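Side-chain contacts in DNA ligase (Archaeoglobus fulgidus, PDB 3GDE), which probably seals nicks in double-stranded DNA during replication, recombination and repair, using ATP and passing through an enzyme–AMP intermediate: residues S256-H261 with V267-R272; F339-Y344 with S407-G412. All coordinates share one frame; numbering follows the deposited sequence.

Contact 1: residues S256-H261 with V267-R272; sequences SRVQVH and VTIYSR. With PO4 (phosphate ion), chain B.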
# COMPACT_ATOMS: atom_id res chain seq x y z
N SER A 256 -0.01 16.06 2.94
CA SER A 256 0.30 14.73 2.44
C SER A 256 1.74 14.63 1.99
O SER A 256 2.20 15.42 1.18
CB SER A 256 -0.63 14.33 1.30
OG SER A 256 -1.97 14.44 1.71
N ARG A 257 2.45 13.63 2.51
CA ARG A 257 3.82 13.40 2.12
C ARG A 257 3.94 12.95 0.66
O ARG A 257 3.13 12.17 0.15
CB ARG A 257 4.46 12.40 3.06
CG ARG A 257 5.97 12.49 3.03
CD ARG A 257 6.58 11.81 4.22
NE ARG A 257 8.00 11.61 4.01
CZ ARG A 257 8.76 10.87 4.81
NH1 ARG A 257 8.23 10.26 5.87
NH2 ARG A 257 10.06 10.73 4.53
N VAL A 258 4.94 13.49 -0.02
CA VAL A 258 5.23 13.13 -1.40
C VAL A 258 6.73 13.02 -1.63
O VAL A 258 7.56 13.49 -0.83
CB VAL A 258 4.64 14.14 -2.45
CG1 VAL A 258 3.14 14.19 -2.37
CG2 VAL A 258 5.28 15.53 -2.31
N GLN A 259 7.06 12.38 -2.75
CA GLN A 259 8.43 12.26 -3.19
C GLN A 259 8.50 12.71 -4.65
O GLN A 259 7.77 12.22 -5.51
CB GLN A 259 8.90 10.83 -3.00
CG GLN A 259 10.36 10.61 -3.23
CD GLN A 259 10.74 9.18 -3.04
OE1 GLN A 259 10.76 8.40 -4.00
NE2 GLN A 259 11.00 8.79 -1.80
N VAL A 260 9.37 13.68 -4.92
CA VAL A 260 9.42 14.35 -6.22
C VAL A 260 10.72 13.99 -6.94
O VAL A 260 11.81 14.14 -6.39
CB VAL A 260 9.28 15.89 -6.04
CG1 VAL A 260 9.62 16.63 -7.34
CG2 VAL A 260 7.87 16.23 -5.57
N HIS A 261 10.57 13.51 -8.18
CA HIS A 261 11.70 13.07 -9.00
C HIS A 261 11.83 13.96 -10.25
O HIS A 261 10.86 14.14 -10.99
CB HIS A 261 11.50 11.62 -9.44
CG HIS A 261 11.48 10.64 -8.31
ND1 HIS A 261 12.48 9.72 -8.12
CD2 HIS A 261 10.57 10.41 -7.34
CE1 HIS A 261 12.20 8.97 -7.06
NE2 HIS A 261 11.04 9.37 -6.57
N VAL A 267 8.79 15.30 -14.63
CA VAL A 267 8.58 15.18 -13.20
C VAL A 267 7.70 13.96 -12.95
O VAL A 267 6.74 13.73 -13.68
CB VAL A 267 7.87 16.44 -12.63
CG1 VAL A 267 7.52 16.29 -11.15
CG2 VAL A 267 8.71 17.70 -12.85
N THR A 268 8.06 13.16 -11.94
CA THR A 268 7.11 12.23 -11.33
C THR A 268 6.95 12.55 -9.84
O THR A 268 7.92 12.92 -9.16
CB THR A 268 7.51 10.74 -11.47
OG1 THR A 268 8.88 10.57 -11.11
CG2 THR A 268 7.26 10.22 -12.89
N ILE A 269 5.72 12.42 -9.36
CA ILE A 269 5.40 12.64 -7.95
C ILE A 269 4.73 11.38 -7.40
O ILE A 269 3.75 10.89 -7.95
CB ILE A 269 4.49 13.88 -7.74
CG1 ILE A 269 5.10 15.13 -8.38
CG2 ILE A 269 4.20 14.11 -6.23
CD1 ILE A 269 4.18 16.34 -8.39
N TYR A 270 5.30 10.86 -6.31
CA TYR A 270 4.73 9.72 -5.61
C TYR A 270 4.19 10.13 -4.25
O TYR A 270 4.78 10.97 -3.56
CB TYR A 270 5.78 8.62 -5.46
CG TYR A 270 6.24 8.07 -6.78
CD1 TYR A 270 5.48 7.11 -7.45
CD2 TYR A 270 7.42 8.51 -7.36
CE1 TYR A 270 5.89 6.61 -8.69
CE2 TYR A 270 7.84 8.02 -8.59
CZ TYR A 270 7.07 7.06 -9.24
OH TYR A 270 7.48 6.56 -10.46
N SER A 271 3.07 9.53 -3.87
CA SER A 271 2.47 9.79 -2.56
C SER A 271 3.14 8.95 -1.46
O SER A 271 4.13 8.25 -1.71
CB SER A 271 0.97 9.51 -2.63
OG SER A 271 0.73 8.13 -2.85
N ARG A 272 2.61 9.05 -0.25
CA ARG A 272 3.13 8.32 0.92
C ARG A 272 3.14 6.81 0.68
O ARG A 272 4.09 6.14 1.08
CB ARG A 272 2.30 8.71 2.18
CG ARG A 272 2.28 7.78 3.40
CD ARG A 272 3.57 7.68 4.20
NE ARG A 272 4.15 6.38 3.93
CZ ARG A 272 4.19 5.34 4.75
NH1 ARG A 272 3.74 5.41 6.00
NH2 ARG A 272 4.72 4.22 4.31
P PO4 B . 3.23 7.58 8.80
O1 PO4 B . 3.45 8.31 7.49
O2 PO4 B . 4.39 7.92 9.70
O3 PO4 B . 1.95 8.02 9.47
O4 PO4 B . 3.18 6.10 8.54
O HOH W 1 0.69 11.15 0.24
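Tyr-270 O accepts a hydrogen bond from Gln-259 N at 2.8 Å, supplemented by a bent CA-H...O contact from Val-258 CA, 3.1 Å from Tyr-270 O. Tyr-270 N returns a nearly straight bond to Gln-259 O (N-H...O 172°), and His-261 and Thr-268 form the next hydrogen-bonded pair. On the face shared by these four side chains, the edge of the Tyr-270 ring meets the face of His-261 in an offset T-shaped stack, with planes at 88° and Tyr-270 CD2 3.7 Å from His-261 CD2. The imidazole, its CG anti to the carbonyl carbon (chi1 -64°), also lets His-261 NE2 donate to Gln-259 OE1 at 2.8 Å; Val-226 O holds the amide NE2. With an alanine at His-261 the Tyr-270 edge is likely to lose the imidazole it packs against, and Gln-259 OE1 its donor. On the other face, Ile-269 sends CG2 to Val-258 and CG1 to Val-260. A water joins Arg-257 O and Arg-272 N, and Arg-272 NH1 makes a weak 3.3 Å bond to O1 of a phosphate ion, probably from the crystallisation liquor. This is an antiparallel beta hairpin of the adenylation domain, whose open end carries two arginines, Arg-257 and Arg-272, predicted to bind ATP.

Contact 2: residues F339-Y344 with S407-G412; sequences FFDILY and SPYIPG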
# COMPACT_ATOMS: atom_id res chain seq x y z
N PHE A 339 9.53 21.17 1.07
CA PHE A 339 10.53 20.12 1.02
C PHE A 339 11.40 20.13 2.27
O PHE A 339 11.74 21.19 2.78
CB PHE A 339 11.35 20.23 -0.27
CG PHE A 339 10.54 20.00 -1.51
CD1 PHE A 339 10.07 18.73 -1.83
CD2 PHE A 339 10.22 21.06 -2.37
CE1 PHE A 339 9.30 18.51 -2.97
CE2 PHE A 339 9.45 20.85 -3.52
CZ PHE A 339 8.99 19.57 -3.82
N PHE A 340 11.71 18.93 2.76
CA PHE A 340 12.50 18.76 3.98
C PHE A 340 13.68 17.81 3.85
O PHE A 340 14.50 17.71 4.75
CB PHE A 340 11.61 18.35 5.17
CG PHE A 340 10.82 17.08 4.95
CD1 PHE A 340 11.40 15.83 5.15
CD2 PHE A 340 9.47 17.13 4.60
CE1 PHE A 340 10.67 14.64 4.98
CE2 PHE A 340 8.73 15.95 4.42
CZ PHE A 340 9.34 14.70 4.61
N ASP A 341 13.74 17.08 2.73
CA ASP A 341 14.87 16.19 2.48
C ASP A 341 15.15 15.92 1.00
O ASP A 341 14.33 16.22 0.13
CB ASP A 341 14.71 14.87 3.25
CG ASP A 341 15.99 14.43 3.92
OD1 ASP A 341 17.09 14.66 3.35
OD2 ASP A 341 15.92 13.84 5.01
N ILE A 342 16.32 15.35 0.74
CA ILE A 342 16.79 15.06 -0.60
C ILE A 342 17.50 13.70 -0.57
O ILE A 342 18.31 13.43 0.32
CB ILE A 342 17.71 16.22 -1.13
CG1 ILE A 342 18.24 15.93 -2.55
CG2 ILE A 342 18.83 16.56 -0.11
CD1 ILE A 342 18.87 17.13 -3.22
N LEU A 343 17.17 12.84 -1.53
CA LEU A 343 17.66 11.45 -1.52
C LEU A 343 18.63 11.24 -2.67
O LEU A 343 19.47 10.34 -2.65
CB LEU A 343 16.51 10.44 -1.62
CG LEU A 343 15.11 10.63 -1.01
CD1 LEU A 343 14.42 9.27 -0.85
CD2 LEU A 343 15.08 11.39 0.30
N TYR A 344 18.50 12.10 -3.67
CA TYR A 344 19.26 11.99 -4.89
C TYR A 344 19.61 13.38 -5.37
O TYR A 344 18.76 14.25 -5.47
CB TYR A 344 18.43 11.26 -5.94
CG TYR A 344 19.19 10.87 -7.18
CD1 TYR A 344 19.36 11.79 -8.23
CD2 TYR A 344 19.72 9.59 -7.33
CE1 TYR A 344 20.05 11.44 -9.38
CE2 TYR A 344 20.41 9.22 -8.49
CZ TYR A 344 20.57 10.15 -9.51
OH TYR A 344 21.25 9.81 -10.65
N SER A 407 22.10 11.67 11.49
CA SER A 407 21.47 10.47 10.96
C SER A 407 21.50 10.48 9.43
O SER A 407 21.36 11.54 8.82
CB SER A 407 20.04 10.28 11.51
OG SER A 407 19.14 11.30 11.07
N PRO A 408 21.74 9.29 8.81
CA PRO A 408 21.55 9.11 7.36
C PRO A 408 20.08 8.86 7.05
O PRO A 408 19.28 8.67 7.96
CB PRO A 408 22.35 7.84 7.07
CG PRO A 408 22.23 7.04 8.32
CD PRO A 408 22.22 8.05 9.45
N TYR A 409 19.72 8.85 5.78
CA TYR A 409 18.36 8.58 5.38
C TYR A 409 18.21 7.08 5.12
O TYR A 409 18.94 6.52 4.28
CB TYR A 409 18.00 9.40 4.13
CG TYR A 409 16.53 9.34 3.73
CD1 TYR A 409 15.66 10.37 4.06
CD2 TYR A 409 16.03 8.24 3.03
CE1 TYR A 409 14.31 10.33 3.68
CE2 TYR A 409 14.70 8.18 2.66
CZ TYR A 409 13.84 9.23 2.98
OH TYR A 409 12.52 9.15 2.62
N ILE A 410 17.29 6.44 5.85
CA ILE A 410 17.10 4.99 5.77
C ILE A 410 15.72 4.61 5.21
O ILE A 410 14.73 4.55 5.95
CB ILE A 410 17.32 4.30 7.15
CG1 ILE A 410 18.63 4.75 7.82
CG2 ILE A 410 17.28 2.77 6.99
CD1 ILE A 410 19.91 4.15 7.24
N PRO A 411 15.66 4.35 3.89
CA PRO A 411 14.40 4.02 3.22
C PRO A 411 13.58 2.94 3.93
O PRO A 411 14.10 1.88 4.30
CB PRO A 411 14.85 3.54 1.84
CG PRO A 411 16.10 4.32 1.59
CD PRO A 411 16.79 4.34 2.94
N GLY A 412 12.30 3.24 4.14
CA GLY A 412 11.33 2.28 4.63
C GLY A 412 11.38 1.97 6.11
O GLY A 412 10.60 1.17 6.59
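Tyr-409 reaches from its loop toward Asp-341 and Leu-343, its CG lying anti to the backbone N (chi1 -172°), which turns the ring toward these two side chains. Beyond CG, the first atom to meet the other segment is CD1, with Asp-341 OD2 3.6 Å from Tyr-409 CD1. This oxygen comes in at the ring edge, near the ring plane, while the carboxylate stands perpendicular to the ring. Further out, Leu-343 lies over one face: its CD2 is 3.6 Å from Tyr-409 CE1 and sits 16° off the ring normal, a CH-pi contact, while its CD1 spreads to the other rim at 3.7 Å from Tyr-409 CE2. CZ lies beneath both methyls. At the tip, Tyr-409 OH still touches Leu-343 CD1 at 4.0 Å and is hydrogen-bonded to Met-229 N and Asp-299 OD2, so the ring is held at its phenolic end as well as by its face. Asp-341 is fixed in turn by its other oxygen: OD1 takes Ile-342 N on its anti lone pair at 2.8 Å and makes a salt bridge with Arg-357 NE. Arg-357 also bonds to Ser-407 O, tying helix 354-364 to both segments. Asp-341 and Leu-343 each belong to a classic beta bulge against strand 296-306, and the loop between strands 399-403 and 414-415 lays Tyr-409 against this irregular end of strand 335-342.

Contacts 1 and 2, their centres about 13 Å apart, meet through strand 256-262. Strand 296-306 pairs antiparallel with both that strand and strand 335-342, and its Asp-299 joins the contacts: OD2 forms a salt bridge with Arg-257 and a hydrogen bond with Tyr-409. Arg-257 NE lies 3.4 Å from Phe-340 CZ and Arg-257 NH2 3.5 Å from Tyr-409 OH. Two residues further along the strand, Gln-259 NE2 lies 3.6 Å from Leu-343 CD1. Arg-257, Arg-272 and Phe-340 are predicted ATP-binding residues, so the contacts probably build adjoining parts of the nucleotide pocket. The phosphate ion beside Arg-272 is also bonded to Lys-420 and Arg-414, likewise predicted to bind ATP, consistent with a pocket for phosphate groups.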